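Local coordinates for protein N-isopropylammelide isopropylaminohydrolase (Burkholderia multivorans ATCC 17616, PDB 6NBO) that belongs to the amidohydrolase family of TIM-barrel metal enzymes and binds zinc through histidine and aspartate side chains, at residues 178-192 and 207-221. Numbering follows the deposited sequence.
Sequences LAAGADLLGGLDPCA and IAERYGRGLDLHLHE. With ZN (zinc ion), chain B; EDO (1,2-ethanediol), chain K.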
loop_
_atom_site.group_PDB
_atom_site.type_symbol
_atom_site.label_atom_id
_atom_site.label_comp_id
_atom_site.label_asym_id
_atom_site.label_seq_id
_atom_site.Cartn_x
_atom_site.Cartn_y
_atom_site.Cartn_z
ATOM N N LEU A 178 8.956 -16.689 2.648
ATOM C CA LEU A 178 9.096 -16.439 1.215
ATOM C C LEU A 178 8.771 -17.689 0.412
ATOM O O LEU A 178 8.039 -17.627 -0.584
ATOM C CB LEU A 178 10.510 -15.954 0.901
ATOM C CG LEU A 178 10.933 -14.670 1.610
ATOM C CD1 LEU A 178 12.343 -14.279 1.194
ATOM C CD2 LEU A 178 9.957 -13.540 1.329
ATOM N N ALA A 179 9.288 -18.839 0.842
ATOM C CA ALA A 179 8.980 -20.085 0.148
ATOM C C ALA A 179 7.489 -20.385 0.165
ATOM O O ALA A 179 6.966 -20.980 -0.784
ATOM C CB ALA A 179 9.751 -21.241 0.779
ATOM N N ALA A 180 6.791 -19.989 1.224
ATOM C CA ALA A 180 5.380 -20.332 1.351
ATOM C C ALA A 180 4.464 -19.376 0.606
ATOM O O ALA A 180 3.265 -19.650 0.513
ATOM C CB ALA A 180 4.971 -20.361 2.827
ATOM N N GLY A 181 4.973 -18.258 0.099
ATOM C CA GLY A 181 4.108 -17.392 -0.669
ATOM C C GLY A 181 4.218 -15.914 -0.368
ATOM O O GLY A 181 3.646 -15.102 -1.100
ATOM N N ALA A 182 4.929 -15.534 0.695
ATOM C CA ALA A 182 5.194 -14.118 0.897
ATOM C C ALA A 182 5.989 -13.597 -0.295
ATOM O O ALA A 182 6.889 -14.273 -0.803
ATOM C CB ALA A 182 5.955 -13.875 2.206
ATOM N N ASP A 183 5.625 -12.405 -0.768
ATOM C CA ASP A 183 6.256 -11.858 -1.968
ATOM C C ASP A 183 7.558 -11.136 -1.657
ATOM O O ASP A 183 8.509 -11.195 -2.450
ATOM C CB ASP A 183 5.296 -10.906 -2.658
ATOM C CG ASP A 183 4.003 -11.577 -2.969
ATOM O OD1 ASP A 183 4.037 -12.498 -3.790
ATOM O OD2 ASP A 183 2.995 -11.262 -2.317
ATOM N N LEU A 184 7.604 -10.443 -0.529
ATOM C CA LEU A 184 8.682 -9.517 -0.215
ATOM C C LEU A 184 9.173 -9.788 1.194
ATOM O O LEU A 184 8.424 -10.282 2.041
ATOM C CB LEU A 184 8.209 -8.051 -0.308
ATOM C CG LEU A 184 7.773 -7.596 -1.701
ATOM C CD1 LEU A 184 6.954 -6.329 -1.606
ATOM C CD2 LEU A 184 8.992 -7.368 -2.570
ATOM N N LEU A 185 10.433 -9.449 1.446
ATOM C CA LEU A 185 10.982 -9.569 2.787
ATOM C C LEU A 185 10.859 -8.232 3.502
ATOM O O LEU A 185 11.185 -7.187 2.934
ATOM C CB LEU A 185 12.444 -10.018 2.733
ATOM C CG LEU A 185 13.057 -10.371 4.089
ATOM C CD1 LEU A 185 12.233 -11.469 4.766
ATOM C CD2 LEU A 185 14.512 -10.808 3.910
ATOM N N GLY A 186 10.394 -8.264 4.750
ATOM C CA GLY A 186 10.344 -7.085 5.580
ATOM C C GLY A 186 11.433 -7.079 6.645
ATOM O O GLY A 186 12.274 -7.966 6.732
ATOM N N GLY A 187 11.386 -6.041 7.472
ATOM C CA GLY A 187 12.393 -5.839 8.500
ATOM C C GLY A 187 12.249 -4.446 9.060
ATOM O O GLY A 187 11.423 -3.653 8.602
ATOM N N LEU A 188 13.065 -4.147 10.075
ATOM C CA LEU A 188 12.925 -2.836 10.693
ATOM C C LEU A 188 14.219 -2.428 11.382
ATOM O O LEU A 188 15.044 -3.265 11.753
ATOM C CB LEU A 188 11.764 -2.793 11.691
ATOM C CG LEU A 188 11.858 -3.451 13.071
ATOM C CD1 LEU A 188 10.603 -3.120 13.884
ATOM C CD2 LEU A 188 12.036 -4.966 12.957
ATOM N N ASP A 189 14.380 -1.104 11.518
ATOM C CA ASP A 189 15.309 -0.408 12.408
ATOM C C ASP A 189 16.580 -1.193 12.714
ATOM O O ASP A 189 16.742 -1.745 13.817
ATOM C CB ASP A 189 14.568 -0.037 13.682
ATOM C CG ASP A 189 13.315 0.781 13.389
ATOM O OD1 ASP A 189 13.236 1.374 12.288
ATOM O OD2 ASP A 189 12.413 0.833 14.245
ATOM N N PRO A 190 17.521 -1.217 11.768
ATOM C CA PRO A 190 18.740 -2.019 11.953
ATOM C C PRO A 190 19.552 -1.603 13.166
ATOM O O PRO A 190 20.258 -2.439 13.742
ATOM C CB PRO A 190 19.513 -1.778 10.644
ATOM C CG PRO A 190 18.447 -1.381 9.647
ATOM C CD PRO A 190 17.467 -0.571 10.446
ATOM N N CYS A 191 19.472 -0.338 13.581
ATOM C CA CYS A 191 20.139 0.094 14.807
ATOM C C CYS A 191 19.244 -0.076 16.033
ATOM O O CYS A 191 19.615 -0.760 16.990
ATOM C CB CYS A 191 20.580 1.561 14.698
ATOM S SG CYS A 191 21.990 1.859 13.617
ATOM N N ALA A 192 18.074 0.561 16.022
ATOM C CA ALA A 192 17.287 0.689 17.249
ATOM C C ALA A 192 16.699 -0.645 17.691
ATOM O O ALA A 192 16.582 -0.911 18.894
ATOM C CB ALA A 192 16.169 1.714 17.050
ATOM N N ILE A 207 18.790 -13.207 2.739
ATOM C CA ILE A 207 17.589 -14.026 2.592
ATOM C C ILE A 207 16.841 -13.643 1.325
ATOM O O ILE A 207 16.456 -14.506 0.530
ATOM C CB ILE A 207 16.692 -13.898 3.834
ATOM C CG1 ILE A 207 17.422 -14.424 5.073
ATOM C CG2 ILE A 207 15.346 -14.640 3.613
ATOM C CD1 ILE A 207 16.719 -14.062 6.380
ATOM N N ALA A 208 16.641 -12.340 1.104
ATOM C CA ALA A 208 15.906 -11.910 -0.082
ATOM C C ALA A 208 16.639 -12.318 -1.352
ATOM O O ALA A 208 16.017 -12.765 -2.324
ATOM C CB ALA A 208 15.693 -10.399 -0.052
ATOM N N GLU A 209 17.964 -12.177 -1.356
ATOM C CA GLU A 209 18.747 -12.549 -2.530
ATOM C C GLU A 209 18.599 -14.032 -2.833
ATOM O O GLU A 209 18.542 -14.433 -4.000
ATOM C CB GLU A 209 20.218 -12.190 -2.309
ATOM C CG GLU A 209 21.137 -12.527 -3.473
ATOM C CD GLU A 209 21.305 -11.368 -4.443
ATOM O OE1 GLU A 209 20.419 -10.485 -4.488
ATOM O OE2 GLU A 209 22.333 -11.341 -5.153
ATOM N N ARG A 210 18.524 -14.857 -1.788
ATOM C CA ARG A 210 18.401 -16.297 -1.987
ATOM C C ARG A 210 17.112 -16.660 -2.711
ATOM O O ARG A 210 17.097 -17.588 -3.526
ATOM C CB ARG A 210 18.477 -17.017 -0.642
ATOM C CG ARG A 210 18.027 -18.473 -0.680
ATOM C CD ARG A 210 18.723 -19.268 0.411
ATOM N NE ARG A 210 18.733 -18.527 1.667
ATOM C CZ ARG A 210 18.050 -18.875 2.751
ATOM N NH1 ARG A 210 17.308 -19.978 2.753
ATOM N NH2 ARG A 210 18.122 -18.124 3.837
ATOM N N TYR A 211 16.026 -15.947 -2.436
ATOM C CA TYR A 211 14.753 -16.202 -3.090
ATOM C C TYR A 211 14.489 -15.244 -4.241
ATOM O O TYR A 211 13.424 -15.320 -4.859
ATOM C CB TYR A 211 13.614 -16.132 -2.054
ATOM C CG TYR A 211 13.689 -17.317 -1.114
ATOM C CD1 TYR A 211 14.486 -17.280 0.019
ATOM C CD2 TYR A 211 13.020 -18.506 -1.408
ATOM C CE1 TYR A 211 14.584 -18.379 0.859
ATOM C CE2 TYR A 211 13.111 -19.607 -0.585
ATOM C CZ TYR A 211 13.894 -19.545 0.547
ATOM O OH TYR A 211 13.981 -20.647 1.368
ATOM N N GLY A 212 15.440 -14.372 -4.556
ATOM C CA GLY A 212 15.275 -13.405 -5.627
ATOM C C GLY A 212 14.161 -12.410 -5.390
ATOM O O GLY A 212 13.491 -11.991 -6.343
ATOM N N ARG A 213 13.951 -12.009 -4.142
ATOM C CA ARG A 213 12.826 -11.150 -3.801
ATOM C C ARG A 213 13.308 -9.761 -3.421
ATOM O O ARG A 213 14.469 -9.555 -3.061
ATOM C CB ARG A 213 12.007 -11.721 -2.639
ATOM C CG ARG A 213 11.589 -13.160 -2.808
ATOM C CD ARG A 213 10.636 -13.390 -3.969
ATOM N NE ARG A 213 10.385 -14.823 -4.069
ATOM C CZ ARG A 213 9.521 -15.473 -3.299
ATOM N NH1 ARG A 213 8.810 -14.809 -2.399
ATOM N NH2 ARG A 213 9.371 -16.781 -3.423
ATOM N N GLY A 214 12.384 -8.811 -3.502
ATOM C CA GLY A 214 12.623 -7.478 -3.007
ATOM C C GLY A 214 12.375 -7.378 -1.515
ATOM O O GLY A 214 11.987 -8.338 -0.845
ATOM N N LEU A 215 12.602 -6.171 -0.990
ATOM C CA LEU A 215 12.433 -5.888 0.429
ATOM C C LEU A 215 11.632 -4.609 0.611
ATOM O O LEU A 215 11.693 -3.691 -0.214
ATOM C CB LEU A 215 13.778 -5.726 1.156
ATOM C CG LEU A 215 14.738 -6.909 1.052
ATOM C CD1 LEU A 215 15.716 -6.697 -0.101
ATOM C CD2 LEU A 215 15.455 -7.071 2.359
ATOM N N ASP A 216 10.875 -4.565 1.705
ATOM C CA ASP A 216 10.162 -3.360 2.121
ATOM C C ASP A 216 10.422 -3.232 3.613
ATOM O O ASP A 216 9.888 -4.017 4.404
ATOM C CB ASP A 216 8.660 -3.454 1.807
ATOM C CG ASP A 216 7.890 -2.185 2.149
ATOM O OD1 ASP A 216 8.246 -1.496 3.126
ATOM O OD2 ASP A 216 6.909 -1.874 1.436
ATOM N N LEU A 217 11.225 -2.242 3.995
ATOM C CA LEU A 217 11.788 -2.153 5.338
ATOM C C LEU A 217 11.152 -0.993 6.094
ATOM O O LEU A 217 11.120 0.128 5.590
ATOM C CB LEU A 217 13.312 -1.976 5.260
ATOM C CG LEU A 217 14.030 -3.091 4.497
ATOM C CD1 LEU A 217 15.495 -2.755 4.307
ATOM C CD2 LEU A 217 13.868 -4.433 5.220
ATOM N N HIS A 218 10.630 -1.275 7.297
ATOM C CA HIS A 218 10.175 -0.227 8.206
ATOM C C HIS A 218 11.385 0.513 8.768
ATOM O O HIS A 218 12.239 -0.096 9.416
ATOM C CB HIS A 218 9.376 -0.824 9.374
ATOM C CG HIS A 218 7.971 -1.226 9.043
ATOM N ND1 HIS A 218 7.675 -2.255 8.176
ATOM C CD2 HIS A 218 6.778 -0.772 9.509
ATOM C CE1 HIS A 218 6.361 -2.405 8.102
ATOM N NE2 HIS A 218 5.795 -1.517 8.905
ATOM N N LEU A 219 11.455 1.827 8.573
ATOM C CA LEU A 219 12.551 2.611 9.134
ATOM C C LEU A 219 11.936 3.731 9.963
ATOM O O LEU A 219 11.591 4.787 9.422
ATOM C CB LEU A 219 13.481 3.155 8.041
ATOM C CG LEU A 219 14.761 3.768 8.626
ATOM C CD1 LEU A 219 15.551 2.723 9.428
ATOM C CD2 LEU A 219 15.639 4.391 7.555
ATOM N N HIS A 220 11.791 3.489 11.268
ATOM C CA HIS A 220 11.299 4.505 12.191
ATOM C C HIS A 220 12.411 5.347 12.789
ATOM O O HIS A 220 12.113 6.344 13.457
ATOM C CB HIS A 220 10.551 3.886 13.376
ATOM C CG HIS A 220 9.552 2.844 13.005
ATOM N ND1 HIS A 220 9.843 1.497 13.023
ATOM C CD2 HIS A 220 8.255 2.947 12.634
ATOM C CE1 HIS A 220 8.769 0.814 12.669
ATOM N NE2 HIS A 220 7.794 1.671 12.424
ATOM N N GLU A 221 13.666 4.945 12.609
ATOM C CA GLU A 221 14.759 5.570 13.338
ATOM C C GLU A 221 14.846 7.047 12.992
ATOM O O GLU A 221 14.730 7.444 11.831
ATOM C CB GLU A 221 16.072 4.864 13.024
ATOM C CG GLU A 221 16.084 3.406 13.466
ATOM C CD GLU A 221 17.340 2.684 13.030
ATOM O OE1 GLU A 221 18.127 3.266 12.250
ATOM O OE2 GLU A 221 17.558 1.552 13.489
HETATM ZN ZN ZN B . 3.766 -0.518 9.111
HETATM C C1 EDO K . 9.824 -8.259 -6.071
HETATM O O1 EDO K . 10.594 -9.373 -5.636
HETATM C C2 EDO K . 10.643 -6.983 -6.067
HETATM O O2 EDO K . 9.716 -5.922 -6.292
HETATM O O HOH W 1 8.607 -4.398 6.756
#
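Leu185 pairs with Leu215 in adjacent parallel strands of the amidohydrolase TIM barrel, joined through helix 197-211 as a beta-alpha-beta unit; the axes of 184-188 and 215-219 diverge by only 16°. The straight bond from Leu185 N to Gly214 O (3.0 Å), with that from Asp216 N to Leu185 O, marks the parallel register. Leu185 is the main bump on the helix-covered side: chi1 of -172° swings CG away from the backbone N, and CD2 lodges against Ile207 CB at 3.8 Å and beside Ala208. Bare Gly187 provides a hollow, filled by Leu217 CD2, 3.7 Å from Gly187 N. On the other side of the strands His218 binds a zinc ion together with His65, His67 and Asp304, while its ND1 donates to a water, which in turn donates to Asp216 O.

Before the strands, Leu178 CB sits over one face of the Tyr211 ring, and Arg213 NH2 meets Leu178 O from above the carbonyl plane, on the face opposite Gly181 N. Past the strands, Asp189 grips His220 twice, OD1 taking the backbone N and OD2 the ring ND1, with carboxylate and ring planes 77° apart. Extended Glu221 reaches residues 190-192, its OE1 held by Ser229. Its OE2 receives Cys191 N on the syn lone pair at 2.7 Å and Ala192 N from above the carboxylate plane at 2.8 Å.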